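Local structure of putative metal-dependent hydrolase (Bacillus subtilis, 6KNS) at residues 138-142 with 192-196. The protein is a putative metal-dependent hydrolase of the metallo-beta-lactamase fold that binds zinc and calcium and may, like RNase Z-type relatives, act as a 3'-tRNA processing endoribonuclease. Numbering follows the deposited sequence.
Sequences TIHPV and SAGHM. With ZN (zinc ion), chain H.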
loop_
_atom_site.group_PDB
_atom_site.type_symbol
_atom_site.label_atom_id
_atom_site.label_comp_id
_atom_site.label_asym_id
_atom_site.label_seq_id
_atom_site.Cartn_x
_atom_site.Cartn_y
_atom_site.Cartn_z
ATOM N N THR A 138 -7.099 -21.346 -9.784
ATOM C CA THR A 138 -6.777 -20.731 -11.075
ATOM C C THR A 138 -5.442 -21.278 -11.618
ATOM O O THR A 138 -4.719 -21.976 -10.924
ATOM C CB THR A 138 -6.732 -19.203 -10.957
ATOM O OG1 THR A 138 -5.673 -18.791 -10.077
ATOM C CG2 THR A 138 -8.099 -18.654 -10.423
ATOM N N ILE A 139 -5.132 -20.959 -12.865
ATOM C CA ILE A 139 -3.848 -21.294 -13.432
ATOM C C ILE A 139 -3.026 -20.032 -13.290
ATOM O O ILE A 139 -3.267 -19.054 -13.985
ATOM C CB ILE A 139 -3.946 -21.726 -14.880
ATOM C CG1 ILE A 139 -5.044 -22.797 -15.042
ATOM C CG2 ILE A 139 -2.579 -22.217 -15.358
ATOM C CD1 ILE A 139 -4.935 -23.606 -16.352
ATOM N N HIS A 140 -2.094 -20.036 -12.333
ATOM C CA HIS A 140 -1.348 -18.831 -11.988
ATOM C C HIS A 140 0.015 -19.230 -11.388
ATOM O O HIS A 140 0.164 -20.337 -10.909
ATOM C CB HIS A 140 -2.184 -18.018 -11.000
ATOM C CG HIS A 140 -1.821 -16.582 -10.949
ATOM N ND1 HIS A 140 -1.778 -15.799 -12.078
ATOM C CD2 HIS A 140 -1.467 -15.780 -9.913
ATOM C CE1 HIS A 140 -1.422 -14.572 -11.742
ATOM N NE2 HIS A 140 -1.228 -14.536 -10.438
ATOM N N PRO A 141 1.034 -18.362 -11.469
ATOM C CA PRO A 141 2.324 -18.835 -10.961
ATOM C C PRO A 141 2.405 -19.070 -9.459
ATOM O O PRO A 141 3.393 -19.598 -9.029
ATOM C CB PRO A 141 3.321 -17.723 -11.366
ATOM C CG PRO A 141 2.581 -16.786 -12.245
ATOM C CD PRO A 141 1.127 -17.071 -12.164
ATOM N N VAL A 142 1.449 -18.583 -8.658
ATOM C CA VAL A 142 1.290 -19.008 -7.265
ATOM C C VAL A 142 -0.131 -19.506 -7.095
ATOM O O VAL A 142 -1.000 -19.217 -7.912
ATOM C CB VAL A 142 1.579 -17.891 -6.221
ATOM C CG1 VAL A 142 3.070 -17.451 -6.257
ATOM C CG2 VAL A 142 0.619 -16.681 -6.370
ATOM N N SER A 192 1.902 -17.390 -20.275
ATOM C CA SER A 192 3.164 -17.525 -19.524
ATOM C C SER A 192 3.188 -16.642 -18.273
ATOM O O SER A 192 3.889 -16.961 -17.334
ATOM C CB SER A 192 4.382 -17.263 -20.427
ATOM O OG SER A 192 4.528 -15.871 -20.662
ATOM N N ALA A 193 2.424 -15.541 -18.242
ATOM C CA ALA A 193 2.296 -14.742 -17.015
ATOM C C ALA A 193 1.152 -15.166 -16.101
ATOM O O ALA A 193 0.951 -14.557 -15.049
ATOM C CB ALA A 193 2.145 -13.231 -17.371
ATOM N N GLY A 194 0.366 -16.159 -16.488
ATOM C CA GLY A 194 -0.797 -16.539 -15.686
ATOM C C GLY A 194 -1.937 -15.526 -15.700
ATOM O O GLY A 194 -2.630 -15.321 -14.687
ATOM N N HIS A 195 -2.124 -14.902 -16.855
ATOM C CA HIS A 195 -3.183 -13.903 -17.051
ATOM C C HIS A 195 -4.020 -14.167 -18.300
ATOM O O HIS A 195 -3.686 -14.996 -19.141
ATOM C CB HIS A 195 -2.596 -12.491 -17.124
ATOM C CG HIS A 195 -1.970 -12.025 -15.854
ATOM N ND1 HIS A 195 -2.651 -11.979 -14.649
ATOM C CD2 HIS A 195 -0.722 -11.559 -15.601
ATOM C CE1 HIS A 195 -1.846 -11.501 -13.715
ATOM N NE2 HIS A 195 -0.663 -11.272 -14.259
ATOM N N MET A 196 -5.120 -13.442 -18.408
ATOM C CA MET A 196 -6.012 -13.542 -19.568
ATOM C C MET A 196 -6.051 -12.264 -20.401
ATOM O O MET A 196 -5.665 -11.198 -19.934
ATOM C CB MET A 196 -7.425 -13.877 -19.085
ATOM C CG MET A 196 -7.605 -15.386 -18.813
ATOM S SD MET A 196 -9.308 -15.837 -18.454
ATOM C CE MET A 196 -9.518 -15.086 -16.829
HETATM ZN ZN ZN H . -1.163 -12.665 -9.180
#
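Start at the imidazole of H140, which works at both of its nitrogens. Its chi1 of -158° (t) and chi2 of 54° swing the ring out of the loop after strand 131-137, so that NE2 reaches the zinc at 2.3 Å while ND1 faces the loop that leads into helix 198-208. There ND1 donates a hydrogen bond to the backbone O of G194, with 2.8 Å between H140 ND1 and G194 O and a somewhat bent N-H...O angle of 137°. H65, H67 and D161 complete this metal site, one half of the two-zinc centre of the metallo-beta-lactamase fold.

G194 sits where a side chain could not: its phi of 70° is positive, and a CB would run into H140 ND1 and P141 CD. The bare backbone lets the proline ring close in, with P141 CD 4.0 Å from G194 CA and 3.8 Å from A193 O.

One residue on, H195 takes chi1 m and turns its ring face to the edge of H140 in an offset edge-to-face pair, centroids 5.4 Å apart and planes at 61°. H195 ND1 is hydrogen-bonded to E181 OE2, and the side chain lies about 5 Å from the second zinc, so the contact lines the metal centre.

Zinc on NE2 and the G194 carbonyl on ND1 select the same H140 tautomer, so the peptide probably helps orient the ring as a second-shell partner.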